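Local coordinates for protein Lysine/ornithine decarboxylase (Selenomonas ruminantium, PDB 5GJO) that decarboxylates L-lysine to cadaverine and L-ornithine to putrescine with similar efficiency, using pyridoxal 5'-phosphate as cofactor and working as a homodimer, at residues T21-S27 / A265-S271; A132-I138 / L172-C178; V157-L161 / R200-A205; E288-F294 / D325-Y331. The protein carries 2 engineered substitutions. All coordinates share one frame. Numbering follows the deposited sequence.

Contact 1. Residues T21-S27 / A265-S271; sequences TPFLVAS and AVNLVTS
Strands 23-26 and 266-271 run antiparallel, their axes 4.6 Å apart at closest approach and 153° between directions. Build both extended, with a cis peptide before Pro22. Phe23 faces Val269 and Val25 faces Asn267 as hydrogen-bonded pairs; Leu24-Leu268 and Ala26-Val266 are the non-hydrogen-bonded pairs between and beyond them. Phe23 N reaches Val269 O at 3.1 Å and Val269 N returns to Phe23 O at 2.9 Å; Val25 N to Asn267 O is 2.8 Å, Asn267 N to Val25 O 2.9 Å, and Ser27 N closes on Ala265 O at 2.8 Å.

Val269 is covered most. With chi1 t, it sets CB over the Phe23 ring face, 4.0 Å from the centroid, a CH-pi contact that the p rotamer of Phe23 makes possible by folding the ring across the strand pair. On the other face, Leu24 (m, t) brings CD2 to 3.9 Å from both Val266 CG1 and Leu268 CB. Thr21, chi1 p, takes a hydrogen bond on OG1 from Ser271 OG at 2.7 Å; Thr21 OG1 also bonds to Asp287, and Ser271 OG to Lys344.

The pairing ties the N-terminal strand into the mixed sheet, where parallel strand 369-371 flanks its far edge. Backbone bonds fix the register of this buried, mostly apolar junction; on the Phe23 face the Asn267 side chain bonds to the Leu7 and Phe5 backbone, with the Ser271-Thr21 hydrogen bond at one end.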
loop_
_atom_site.group_PDB
_atom_site.type_symbol
_atom_site.label_atom_id
_atom_site.label_comp_id
_atom_site.label_asym_id
_atom_site.label_seq_id
_atom_site.Cartn_x
_atom_site.Cartn_y
_atom_site.Cartn_z
ATOM N N THR A 21 3.421 -6.463 -19.466
ATOM C CA THR A 21 3.832 -6.619 -18.099
ATOM C C THR A 21 3.668 -5.329 -17.334
ATOM O O THR A 21 3.790 -4.257 -17.951
ATOM C CB THR A 21 5.280 -7.097 -18.000
ATOM O OG1 THR A 21 6.157 -6.227 -18.706
ATOM C CG2 THR A 21 5.405 -8.491 -18.521
ATOM N N PRO A 22 3.550 -5.375 -16.010
ATOM C CA PRO A 22 3.446 -6.576 -15.206
ATOM C C PRO A 22 2.006 -7.098 -15.206
ATOM O O PRO A 22 0.992 -6.337 -15.290
ATOM C CB PRO A 22 3.790 -6.049 -13.817
ATOM C CG PRO A 22 3.275 -4.625 -13.863
ATOM C CD PRO A 22 3.529 -4.164 -15.206
ATOM N N PHE A 23 1.861 -8.390 -15.004
ATOM C CA PHE A 23 0.575 -8.991 -14.734
ATOM C C PHE A 23 0.697 -10.201 -13.896
ATOM O O PHE A 23 1.763 -10.888 -13.939
ATOM C CB PHE A 23 -0.132 -9.320 -16.061
ATOM C CG PHE A 23 0.637 -10.250 -16.976
ATOM C CD1 PHE A 23 0.458 -11.622 -16.926
ATOM C CD2 PHE A 23 1.501 -9.733 -17.907
ATOM C CE1 PHE A 23 1.196 -12.446 -17.792
ATOM C CE2 PHE A 23 2.202 -10.546 -18.762
ATOM C CZ PHE A 23 2.065 -11.891 -18.650
ATOM N N LEU A 24 -0.375 -10.507 -13.171
ATOM C CA LEU A 24 -0.503 -11.761 -12.451
ATOM C C LEU A 24 -1.224 -12.773 -13.284
ATOM O O LEU A 24 -2.120 -12.417 -14.062
ATOM C CB LEU A 24 -1.257 -11.571 -11.155
ATOM C CG LEU A 24 -0.558 -10.642 -10.131
ATOM C CD1 LEU A 24 -1.548 -10.068 -9.180
ATOM C CD2 LEU A 24 0.505 -11.353 -9.330
ATOM N N VAL A 25 -0.923 -14.041 -13.092
ATOM C CA VAL A 25 -1.626 -15.125 -13.761
ATOM C C VAL A 25 -2.132 -16.101 -12.681
ATOM O O VAL A 25 -1.302 -16.622 -11.861
ATOM C CB VAL A 25 -0.724 -15.887 -14.752
ATOM C CG1 VAL A 25 -1.463 -17.038 -15.387
ATOM C CG2 VAL A 25 -0.076 -14.951 -15.787
ATOM N N ALA A 26 -3.431 -16.260 -12.574
ATOM C CA ALA A 26 -4.105 -17.113 -11.628
ATOM C C ALA A 26 -4.642 -18.378 -12.228
ATOM O O ALA A 26 -5.398 -18.320 -13.258
ATOM C CB ALA A 26 -5.260 -16.384 -10.981
ATOM N N SER A 27 -4.368 -19.509 -11.565
ATOM C CA SER A 27 -4.896 -20.810 -12.023
ATOM C C SER A 27 -6.109 -21.226 -11.186
ATOM O O SER A 27 -6.012 -21.506 -10.001
ATOM C CB SER A 27 -3.832 -21.883 -11.987
ATOM O OG SER A 27 -4.404 -23.210 -12.067
ATOM N N ALA A 265 -1.455 -20.518 -6.223
ATOM C CA ALA A 265 -2.176 -20.557 -7.467
ATOM C C ALA A 265 -1.921 -19.388 -8.409
ATOM O O ALA A 265 -2.611 -19.272 -9.411
ATOM C CB ALA A 265 -3.653 -20.669 -7.195
ATOM N N VAL A 266 -1.027 -18.454 -8.071
ATOM C CA VAL A 266 -0.838 -17.211 -8.789
ATOM C C VAL A 266 0.664 -16.953 -8.998
ATOM O O VAL A 266 1.471 -17.210 -8.055
ATOM C CB VAL A 266 -1.508 -16.044 -8.062
ATOM C CG1 VAL A 266 -1.368 -14.764 -8.869
ATOM C CG2 VAL A 266 -2.955 -16.332 -7.741
ATOM N N ASN A 267 1.049 -16.506 -10.186
ATOM C CA ASN A 267 2.418 -16.116 -10.497
ATOM C C ASN A 267 2.384 -14.667 -10.988
ATOM O O ASN A 267 1.421 -14.247 -11.546
ATOM C CB ASN A 267 3.044 -16.949 -11.624
ATOM C CG ASN A 267 3.333 -18.398 -11.256
ATOM O OD1 ASN A 267 3.845 -19.143 -12.073
ATOM N ND2 ASN A 267 3.002 -18.794 -10.043
ATOM N N LEU A 268 3.453 -13.930 -10.743
ATOM C CA LEU A 268 3.687 -12.622 -11.333
ATOM C C LEU A 268 4.670 -12.686 -12.445
ATOM O O LEU A 268 5.792 -13.313 -12.306
ATOM C CB LEU A 268 4.248 -11.641 -10.307
ATOM C CG LEU A 268 4.662 -10.281 -10.805
ATOM C CD1 LEU A 268 3.449 -9.426 -11.160
ATOM C CD2 LEU A 268 5.422 -9.634 -9.635
ATOM N N VAL A 269 4.344 -12.037 -13.550
ATOM C CA VAL A 269 5.279 -11.865 -14.689
ATOM C C VAL A 269 5.615 -10.380 -14.824
ATOM O O VAL A 269 4.707 -9.527 -14.963
ATOM C CB VAL A 269 4.701 -12.349 -16.024
ATOM C CG1 VAL A 269 5.750 -12.258 -17.118
ATOM C CG2 VAL A 269 4.228 -13.830 -15.897
ATOM N N THR A 270 6.881 -10.090 -14.739
ATOM C CA THR A 270 7.384 -8.719 -14.750
ATOM C C THR A 270 8.578 -8.611 -15.661
ATOM O O THR A 270 9.397 -9.557 -15.741
ATOM C CB THR A 270 7.561 -8.189 -13.326
ATOM O OG1 THR A 270 8.113 -6.873 -13.362
ATOM C CG2 THR A 270 8.500 -9.040 -12.531
ATOM N N SER A 271 8.727 -7.477 -16.330
ATOM C CA SER A 271 9.880 -7.259 -17.236
ATOM C C SER A 271 10.976 -6.432 -16.577
ATOM O O SER A 271 10.692 -5.495 -15.792
ATOM C CB SER A 271 9.462 -6.514 -18.501
ATOM O OG SER A 271 8.559 -7.295 -19.242
#

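Contact 2. Residues A132-I138 / L172-C178; sequences ADVLVRI and LHAMGIC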
loop_
_atom_site.group_PDB
_atom_site.type_symbol
_atom_site.label_atom_id
_atom_site.label_comp_id
_atom_site.label_asym_id
_atom_site.label_seq_id
_atom_site.Cartn_x
_atom_site.Cartn_y
_atom_site.Cartn_z
ATOM N N ALA A 132 -29.008 -11.542 15.202
ATOM C CA ALA A 132 -27.853 -12.162 14.417
ATOM C C ALA A 132 -27.153 -13.202 15.215
ATOM O O ALA A 132 -27.057 -13.078 16.477
ATOM C CB ALA A 132 -26.857 -11.074 13.984
ATOM N N ASP A 133 -26.668 -14.237 14.555
ATOM C CA ASP A 133 -25.794 -15.182 15.158
ATOM C C ASP A 133 -24.424 -14.502 15.436
ATOM O O ASP A 133 -23.832 -13.854 14.514
ATOM C CB ASP A 133 -25.599 -16.386 14.227
ATOM C CG ASP A 133 -26.860 -17.119 13.957
ATOM O OD1 ASP A 133 -27.701 -17.134 14.881
ATOM O OD2 ASP A 133 -27.023 -17.657 12.838
ATOM N N VAL A 134 -23.928 -14.696 16.650
ATOM C CA VAL A 134 -22.593 -14.183 17.019
ATOM C C VAL A 134 -21.700 -15.250 17.588
ATOM O O VAL A 134 -22.116 -16.171 18.316
ATOM C CB VAL A 134 -22.634 -12.963 17.976
ATOM C CG1 VAL A 134 -23.374 -11.841 17.372
ATOM C CG2 VAL A 134 -23.236 -13.368 19.362
ATOM N N LEU A 135 -20.414 -15.228 17.158
ATOM C CA LEU A 135 -19.380 -16.039 17.731
ATOM C C LEU A 135 -18.408 -15.082 18.422
ATOM O O LEU A 135 -17.918 -14.109 17.847
ATOM C CB LEU A 135 -18.602 -16.851 16.692
ATOM C CG LEU A 135 -19.419 -17.812 15.816
ATOM C CD1 LEU A 135 -20.275 -17.017 14.890
ATOM C CD2 LEU A 135 -18.443 -18.559 14.919
ATOM N N VAL A 136 -18.061 -15.404 19.663
ATOM C CA VAL A 136 -17.159 -14.578 20.389
ATOM C C VAL A 136 -15.744 -15.090 20.053
ATOM O O VAL A 136 -15.523 -16.271 20.049
ATOM C CB VAL A 136 -17.373 -14.592 21.922
ATOM C CG1 VAL A 136 -17.190 -15.926 22.540
ATOM C CG2 VAL A 136 -16.448 -13.563 22.594
ATOM N N ARG A 137 -14.847 -14.138 19.789
ATOM C CA ARG A 137 -13.467 -14.501 19.394
ATOM C C ARG A 137 -12.615 -14.412 20.648
ATOM O O ARG A 137 -12.544 -13.303 21.268
ATOM C CB ARG A 137 -12.936 -13.477 18.431
ATOM C CG ARG A 137 -11.547 -13.864 17.903
ATOM C CD ARG A 137 -11.184 -12.933 16.780
ATOM N NE ARG A 137 -9.789 -13.035 16.394
ATOM C CZ ARG A 137 -9.302 -12.405 15.317
ATOM N NH1 ARG A 137 -10.108 -11.823 14.427
ATOM N NH2 ARG A 137 -7.974 -12.455 15.070
ATOM N N ILE A 138 -11.966 -15.494 20.955
ATOM C CA ILE A 138 -11.025 -15.581 22.078
ATOM C C ILE A 138 -9.572 -15.397 21.610
ATOM O O ILE A 138 -9.187 -15.856 20.529
ATOM C CB ILE A 138 -11.127 -16.918 22.848
ATOM C CG1 ILE A 138 -10.947 -18.173 21.972
ATOM C CG2 ILE A 138 -12.463 -16.966 23.594
ATOM C CD1 ILE A 138 -10.833 -19.487 22.696
ATOM N N LEU A 172 -29.154 -10.850 20.612
ATOM C CA LEU A 172 -28.350 -11.630 19.639
ATOM C C LEU A 172 -28.386 -13.070 19.956
ATOM O O LEU A 172 -28.651 -13.464 21.097
ATOM C CB LEU A 172 -26.889 -11.077 19.602
ATOM C CG LEU A 172 -26.807 -9.570 19.219
ATOM C CD1 LEU A 172 -25.443 -8.978 19.534
ATOM C CD2 LEU A 172 -27.097 -9.359 17.731
ATOM N N HIS A 173 -28.065 -13.936 18.981
ATOM C CA HIS A 173 -28.058 -15.303 19.232
ATOM C C HIS A 173 -26.626 -15.747 19.576
ATOM O O HIS A 173 -25.758 -15.674 18.703
ATOM C CB HIS A 173 -28.592 -16.106 18.052
ATOM C CG HIS A 173 -28.465 -17.588 18.239
ATOM N ND1 HIS A 173 -28.096 -18.443 17.232
ATOM C CD2 HIS A 173 -28.779 -18.376 19.284
ATOM C CE1 HIS A 173 -28.067 -19.676 17.682
ATOM N NE2 HIS A 173 -28.483 -19.664 18.926
ATOM N N ALA A 174 -26.405 -16.201 20.804
ATOM C CA ALA A 174 -25.098 -16.671 21.259
ATOM C C ALA A 174 -24.815 -18.039 20.688
ATOM O O ALA A 174 -25.268 -19.095 21.201
ATOM C CB ALA A 174 -25.043 -16.648 22.784
ATOM N N MET A 175 -24.072 -18.050 19.560
ATOM C CA MET A 175 -23.994 -19.225 18.721
ATOM C C MET A 175 -22.744 -20.064 18.959
ATOM O O MET A 175 -22.721 -21.323 18.809
ATOM C CB MET A 175 -24.026 -18.793 17.228
ATOM C CG MET A 175 -24.176 -20.024 16.349
ATOM S SD MET A 175 -23.979 -19.579 14.633
ATOM C CE MET A 175 -25.379 -20.543 14.061
ATOM N N GLY A 176 -21.668 -19.376 19.318
ATOM C CA GLY A 176 -20.431 -20.109 19.540
ATOM C C GLY A 176 -19.170 -19.277 19.748
ATOM O O GLY A 176 -19.225 -18.096 20.140
ATOM N N ILE A 177 -18.071 -19.949 19.470
ATOM C CA ILE A 177 -16.731 -19.439 19.739
ATOM C C ILE A 177 -15.897 -19.537 18.439
ATOM O O ILE A 177 -16.021 -20.498 17.677
ATOM C CB ILE A 177 -16.095 -20.192 20.854
ATOM C CG1 ILE A 177 -16.961 -19.995 22.143
ATOM C CG2 ILE A 177 -14.693 -19.675 21.163
ATOM C CD1 ILE A 177 -16.479 -20.771 23.331
ATOM N N CYS A 178 -15.063 -18.521 18.276
ATOM C CA CYS A 178 -14.046 -18.503 17.221
ATOM C C CYS A 178 -12.689 -18.061 17.741
ATOM O O CYS A 178 -12.532 -17.480 18.806
ATOM C CB CYS A 178 -14.474 -17.568 16.049
ATOM S SG CYS A 178 -14.550 -15.834 16.346
#
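Cys178 lays its SG against Arg137 CB at 3.5 Å and Leu135 CB at 4.2 Å, its p rotamer holding the sulfur over the neighbouring strand; no other residue here is buried as much by the contact. Strands 133-137 and 173-178 run parallel, 29° between directions. His173 N bonds to Ala132 O (2.8 Å) and Val134 N to His173 O (2.9 Å). Then the register slips by one residue in a beta bulge: Val134 O accepts from Met175 N at 3.0 Å and, weakly, from Gly176 N at 3.4 Å. The backbone of Gly176 lies where a CB would jam against the preceding carbonyl, so the bulge calls for glycine there. Regular pairing resumes with Val136 N to Gly176 O (3.0 Å), Cys178 N to Val136 O (2.9 Å) and Ile138 N to Cys178 O (3.0 Å).

At the start of the strands, His173 ND1 donates to Asp133 OD1 at 2.7 Å, while Asp133 OD2 makes a salt bridge to Arg112. At the other end, Arg137 reaches to about 4 Å from the bound cofactor and its NH2 bonds to Leu149 O.

These are neighbouring strands of the PLP-binding TIM-type barrel, joined by a beta-alpha-beta crossover: helix 160-169 packs on Val134 and Val136, strand 113-116 flanks 133-137, and strand 214-216 lies beyond 173-178.

Contact 3. Residues V157-L161 / R200-A205; sequences VEEAL and RLFDEA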
loop_
_atom_site.group_PDB
_atom_site.type_symbol
_atom_site.label_atom_id
_atom_site.label_comp_id
_atom_site.label_asym_id
_atom_site.label_seq_id
_atom_site.Cartn_x
_atom_site.Cartn_y
_atom_site.Cartn_z
ATOM N N VAL A 157 -10.031 -15.278 27.582
ATOM C CA VAL A 157 -10.923 -16.460 27.608
ATOM C C VAL A 157 -11.885 -16.368 28.804
ATOM O O VAL A 157 -12.980 -16.806 28.684
ATOM C CB VAL A 157 -10.212 -17.848 27.644
ATOM C CG1 VAL A 157 -9.254 -17.995 26.467
ATOM C CG2 VAL A 157 -9.447 -18.095 28.873
ATOM N N GLU A 158 -11.467 -15.755 29.892
ATOM C CA GLU A 158 -12.321 -15.659 31.051
ATOM C C GLU A 158 -13.456 -14.617 30.895
ATOM O O GLU A 158 -14.278 -14.508 31.772
ATOM C CB GLU A 158 -11.493 -15.501 32.326
ATOM C CG GLU A 158 -10.789 -14.169 32.458
ATOM C CD GLU A 158 -9.424 -14.074 31.784
ATOM O OE1 GLU A 158 -8.735 -13.085 32.107
ATOM O OE2 GLU A 158 -9.034 -14.926 30.958
ATOM N N GLU A 159 -13.454 -13.839 29.811
ATOM C CA GLU A 159 -14.550 -12.932 29.525
ATOM C C GLU A 159 -15.485 -13.485 28.464
ATOM O O GLU A 159 -16.468 -12.867 28.207
ATOM C CB GLU A 159 -13.930 -11.612 29.076
ATOM C CG GLU A 159 -14.770 -10.398 28.925
ATOM C CD GLU A 159 -13.974 -9.137 28.497
ATOM O OE1 GLU A 159 -14.660 -8.235 27.921
ATOM O OE2 GLU A 159 -12.725 -9.052 28.801
ATOM N N ALA A 160 -15.105 -14.570 27.796
ATOM C CA ALA A 160 -15.842 -15.087 26.627
ATOM C C ALA A 160 -17.301 -15.353 26.928
ATOM O O ALA A 160 -18.162 -14.864 26.223
ATOM C CB ALA A 160 -15.175 -16.286 26.089
ATOM N N LEU A 161 -17.589 -16.083 28.005
ATOM C CA LEU A 161 -18.973 -16.468 28.257
ATOM C C LEU A 161 -19.762 -15.274 28.755
ATOM O O LEU A 161 -20.921 -15.091 28.382
ATOM C CB LEU A 161 -19.038 -17.647 29.195
ATOM C CG LEU A 161 -18.330 -18.880 28.642
ATOM C CD1 LEU A 161 -18.407 -19.969 29.668
ATOM C CD2 LEU A 161 -18.956 -19.281 27.303
ATOM N N ARG A 200 -13.622 -26.601 26.856
ATOM C CA ARG A 200 -13.954 -26.235 28.244
ATOM C C ARG A 200 -14.998 -25.151 28.244
ATOM O O ARG A 200 -16.008 -25.257 28.972
ATOM C CB ARG A 200 -12.726 -25.874 29.060
ATOM C CG ARG A 200 -13.098 -25.391 30.456
ATOM C CD ARG A 200 -11.882 -24.884 31.178
ATOM N NE ARG A 200 -11.185 -23.759 30.502
ATOM C CZ ARG A 200 -11.564 -22.501 30.514
ATOM N NH1 ARG A 200 -12.720 -22.127 31.075
ATOM N NH2 ARG A 200 -10.824 -21.589 29.885
ATOM N N LEU A 201 -14.817 -24.117 27.452
ATOM C CA LEU A 201 -15.842 -23.049 27.339
ATOM C C LEU A 201 -17.195 -23.539 26.908
ATOM O O LEU A 201 -18.210 -23.143 27.479
ATOM C CB LEU A 201 -15.369 -21.896 26.482
ATOM C CG LEU A 201 -14.156 -21.144 27.020
ATOM C CD1 LEU A 201 -13.619 -20.183 25.960
ATOM C CD2 LEU A 201 -14.485 -20.351 28.266
ATOM N N PHE A 202 -17.247 -24.436 25.915
ATOM C CA PHE A 202 -18.549 -24.944 25.494
ATOM C C PHE A 202 -19.258 -25.698 26.686
ATOM O O PHE A 202 -20.469 -25.565 26.906
ATOM C CB PHE A 202 -18.371 -25.937 24.368
ATOM C CG PHE A 202 -18.495 -25.351 22.992
ATOM C CD1 PHE A 202 -17.725 -24.297 22.567
ATOM C CD2 PHE A 202 -19.390 -25.884 22.091
ATOM C CE1 PHE A 202 -17.833 -23.807 21.247
ATOM C CE2 PHE A 202 -19.518 -25.421 20.814
ATOM C CZ PHE A 202 -18.763 -24.321 20.384
ATOM N N ASP A 203 -18.488 -26.477 27.421
ATOM C CA ASP A 203 -19.032 -27.213 28.538
ATOM C C ASP A 203 -19.564 -26.267 29.621
ATOM O O ASP A 203 -20.653 -26.450 30.116
ATOM C CB ASP A 203 -17.984 -28.145 29.122
ATOM C CG ASP A 203 -17.632 -29.301 28.201
ATOM O OD1 ASP A 203 -18.347 -29.560 27.231
ATOM O OD2 ASP A 203 -16.620 -29.944 28.474
ATOM N N GLU A 204 -18.803 -25.235 29.942
ATOM C CA GLU A 204 -19.262 -24.224 30.939
ATOM C C GLU A 204 -20.492 -23.462 30.436
ATOM O O GLU A 204 -21.465 -23.194 31.195
ATOM C CB GLU A 204 -18.121 -23.265 31.315
ATOM C CG GLU A 204 -16.954 -23.915 31.996
ATOM C CD GLU A 204 -15.794 -22.962 32.289
ATOM O OE1 GLU A 204 -14.738 -23.443 32.795
ATOM O OE2 GLU A 204 -15.920 -21.751 32.003
ATOM N N ALA A 205 -20.521 -23.098 29.166
ATOM C CA ALA A 205 -21.718 -22.466 28.601
ATOM C C ALA A 205 -22.975 -23.354 28.763
ATOM O O ALA A 205 -24.021 -22.828 29.053
ATOM C CB ALA A 205 -21.555 -22.216 27.113
#
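Leu161 is the main bump, its m,t side chain projecting into a shallow hollow on helix 189-207 formed by Leu201, Glu204 and Ala205. Leu161 CD1 rests 3.7 Å from Glu204 CB and 3.9 Å from Leu201 O, while Leu161 CD2 lies 3.9 Å from Ala205 CB. The small methyl of Ala205 leaves space for that branch. Leu201 answers in the opposite direction: its CD2 sits 4.1 Å from Leu161 CG and 3.9 Å from Val157 O, and its CD1 touches Ala160 CB at 4.2 Å, so it occupies the gap where the chain turns into helix 160-169. The two are successive outer helices of the alpha/beta barrel, meeting on the outer side of strand 173-178, whose Ile177 touches Leu201. Toward the surface, Arg200 passes its NH2 within 3.9 Å of Val157 CG2, the methyl lying at the edge of the guanidinium. The same guanidinium is held by a salt bridge within its own helix, from Arg200 NH1 to Glu204 OE1 at 3.0 Å.

Contact 4. Residues E288-F294 / D325-Y331; sequences EGIYGCF and DGIDVLY
A loop, 288-294, packs against a turn and the first residues of strand 329-336 close to the active site, the two type I beta turns, Gly289-Gly292 and Asp325-Asp328, joined by carboxylates and apolar packing beside the second subunit. Asp325 also forms an Asx turn, OD1 accepting from Ile327 N at 2.9 Å, and Asp328 centres an inverse gamma turn that leads into the strand. Asp328 (chi1 t) points OD1 at Ile290 N, 3.0 Å and nearly linear; OD2 takes a bond from water 1 (2.8 Å), which accepts from Tyr291 N (3.0 Å). Asp328 OD2 also bonds to Ser323. Gly289 fits, since a CB would clash with Asp328 OD1. Ile290 (t, t; chi1 -156°) packs CG2 on Ile327 CG2 (4.2 Å) and CB on Leu330 CD2 (4.1 Å). Leu330 (m, t) sets CD1 over the Phe294 ring (chi1 m), 4.0 Å from its centroid. The Tyr291 ring (chi1 m) stacks on Tyr299 of the second subunit. Next to Cys324, by similarity the proton donor, Asp325 OD2 accepts from Tyr291 OH at 2.7 Å.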
loop_
_atom_site.group_PDB
_atom_site.type_symbol
_atom_site.label_atom_id
_atom_site.label_comp_id
_atom_site.label_asym_id
_atom_site.label_seq_id
_atom_site.Cartn_x
_atom_site.Cartn_y
_atom_site.Cartn_z
ATOM N N GLU A 288 7.314 -4.018 -11.900
ATOM C CA GLU A 288 6.512 -4.187 -10.718
ATOM C C GLU A 288 7.390 -4.044 -9.495
ATOM O O GLU A 288 8.518 -4.532 -9.481
ATOM C CB GLU A 288 5.747 -5.510 -10.707
ATOM C CG GLU A 288 4.707 -5.662 -9.584
ATOM C CD GLU A 288 3.399 -4.896 -9.767
ATOM O OE1 GLU A 288 2.503 -5.114 -8.930
ATOM O OE2 GLU A 288 3.249 -4.121 -10.778
ATOM N N GLY A 289 6.881 -3.458 -8.433
ATOM C CA GLY A 289 7.742 -3.230 -7.225
ATOM C C GLY A 289 6.952 -3.212 -5.905
ATOM O O GLY A 289 5.799 -3.730 -5.776
ATOM N N ILE A 290 7.572 -2.581 -4.918
ATOM C CA ILE A 290 7.139 -2.627 -3.528
ATOM C C ILE A 290 5.842 -1.859 -3.285
ATOM O O ILE A 290 5.155 -2.131 -2.288
ATOM C CB ILE A 290 8.260 -2.163 -2.609
ATOM C CG1 ILE A 290 8.062 -2.758 -1.205
ATOM C CG2 ILE A 290 8.306 -0.636 -2.565
ATOM C CD1 ILE A 290 9.259 -2.661 -0.325
ATOM N N TYR A 291 5.447 -1.003 -4.231
ATOM C CA TYR A 291 4.152 -0.339 -4.147
ATOM C C TYR A 291 3.068 -1.066 -4.920
ATOM O O TYR A 291 1.947 -0.583 -4.975
ATOM C CB TYR A 291 4.216 1.088 -4.629
ATOM C CG TYR A 291 4.944 2.012 -3.684
ATOM C CD1 TYR A 291 4.268 2.577 -2.624
ATOM C CD2 TYR A 291 6.298 2.358 -3.876
ATOM C CE1 TYR A 291 4.913 3.434 -1.750
ATOM C CE2 TYR A 291 6.942 3.233 -2.958
ATOM C CZ TYR A 291 6.219 3.762 -1.944
ATOM O OH TYR A 291 6.785 4.674 -1.033
ATOM N N GLY A 292 3.432 -2.206 -5.509
ATOM C CA GLY A 292 2.457 -3.099 -6.142
ATOM C C GLY A 292 2.428 -4.432 -5.466
ATOM O O GLY A 292 2.251 -4.493 -4.269
ATOM N N CYS A 293 2.515 -5.530 -6.259
ATOM C CA CYS A 293 2.436 -6.870 -5.747
ATOM C C CYS A 293 3.517 -7.218 -4.702
ATOM O O CYS A 293 3.239 -7.997 -3.805
ATOM C CB CYS A 293 2.455 -7.931 -6.847
ATOM S SG CYS A 293 0.902 -7.723 -7.769
ATOM N N PHE A 294 4.647 -6.551 -4.733
ATOM C CA PHE A 294 5.684 -6.804 -3.737
ATOM C C PHE A 294 5.462 -6.038 -2.460
ATOM O O PHE A 294 6.325 -6.066 -1.575
ATOM C CB PHE A 294 7.084 -6.485 -4.279
ATOM C CG PHE A 294 7.539 -7.355 -5.414
ATOM C CD1 PHE A 294 8.170 -8.542 -5.133
ATOM C CD2 PHE A 294 7.473 -6.900 -6.730
ATOM C CE1 PHE A 294 8.669 -9.321 -6.176
ATOM C CE2 PHE A 294 7.998 -7.687 -7.777
ATOM C CZ PHE A 294 8.565 -8.887 -7.469
ATOM N N ASP A 325 11.149 5.992 -5.603
ATOM C CA ASP A 325 11.402 5.957 -4.159
ATOM C C ASP A 325 12.557 4.990 -3.872
ATOM O O ASP A 325 12.626 3.859 -4.388
ATOM C CB ASP A 325 10.140 5.520 -3.469
ATOM C CG ASP A 325 10.167 5.674 -1.961
ATOM O OD1 ASP A 325 11.236 5.479 -1.301
ATOM O OD2 ASP A 325 9.090 5.948 -1.415
ATOM N N GLY A 326 13.430 5.406 -2.975
ATOM C CA GLY A 326 14.565 4.618 -2.545
ATOM C C GLY A 326 14.217 3.314 -1.841
ATOM O O GLY A 326 14.998 2.395 -1.801
ATOM N N ILE A 327 13.060 3.284 -1.217
ATOM C CA ILE A 327 12.603 2.100 -0.545
ATOM C C ILE A 327 12.250 0.956 -1.511
ATOM O O ILE A 327 12.064 -0.141 -1.095
ATOM C CB ILE A 327 11.434 2.404 0.397
ATOM C CG1 ILE A 327 11.409 1.416 1.545
ATOM C CG2 ILE A 327 10.112 2.431 -0.337
ATOM C CD1 ILE A 327 10.467 1.832 2.635
ATOM N N ASP A 328 12.110 1.260 -2.791
ATOM C CA ASP A 328 11.628 0.278 -3.750
ATOM C C ASP A 328 12.759 -0.653 -4.215
ATOM O O ASP A 328 13.070 -0.757 -5.382
ATOM C CB ASP A 328 10.980 1.028 -4.930
ATOM C CG ASP A 328 10.063 0.154 -5.771
ATOM O OD1 ASP A 328 10.046 -1.062 -5.594
ATOM O OD2 ASP A 328 9.379 0.711 -6.623
ATOM N N VAL A 329 13.345 -1.354 -3.263
ATOM C CA VAL A 329 14.374 -2.338 -3.556
ATOM C C VAL A 329 13.848 -3.681 -3.086
ATOM O O VAL A 329 13.448 -3.811 -1.946
ATOM C CB VAL A 329 15.706 -2.032 -2.839
ATOM C CG1 VAL A 329 16.748 -3.072 -3.186
ATOM C CG2 VAL A 329 16.209 -0.644 -3.193
ATOM N N LEU A 330 13.860 -4.665 -3.975
ATOM C CA LEU A 330 13.108 -5.890 -3.739
ATOM C C LEU A 330 14.055 -7.025 -3.244
ATOM O O LEU A 330 13.680 -7.801 -2.344
ATOM C CB LEU A 330 12.513 -6.302 -5.054
ATOM C CG LEU A 330 11.685 -5.215 -5.747
ATOM C CD1 LEU A 330 11.150 -5.673 -7.074
ATOM C CD2 LEU A 330 10.580 -4.775 -4.810
ATOM N N TYR A 331 15.186 -7.178 -3.912
ATOM C CA TYR A 331 16.188 -8.224 -3.565
ATOM C C TYR A 331 17.572 -7.613 -3.679
ATOM O O TYR A 331 17.827 -6.839 -4.602
ATOM C CB TYR A 331 16.098 -9.403 -4.483
ATOM C CG TYR A 331 14.801 -10.107 -4.578
ATOM C CD1 TYR A 331 13.802 -9.639 -5.465
ATOM C CD2 TYR A 331 14.519 -11.224 -3.818
ATOM C CE1 TYR A 331 12.589 -10.296 -5.614
ATOM C CE2 TYR A 331 13.278 -11.886 -3.949
ATOM C CZ TYR A 331 12.305 -11.362 -4.818
ATOM O OH TYR A 331 11.089 -11.942 -5.003
HETATM O O HOH W 1 6.773 -0.214 -6.758
#

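How the contacts relate
The four contacts form two pairs on opposite sides of the chain's centre. Contacts 2 and 3, centres 12 Å apart, share the barrel: their segments alternate along the chain, and Ile177 CD1 meets Leu201 CB at 3.5 Å. Contacts 1 and 4, centres 16 Å apart, reach the same mixed sheet and touch where Pro22 CG lies 3.1 Å from Glu288 OE2 and Leu268 CD2 3.7 Å from Phe294 CE2; both also meet the second subunit. Contacts 2 and 4, centres 41 Å apart, each approach a different PLP molecule, through Arg137 (about 4 Å) and Asp325 (about 5 Å) respectively, consistent with active sites built from both subunits.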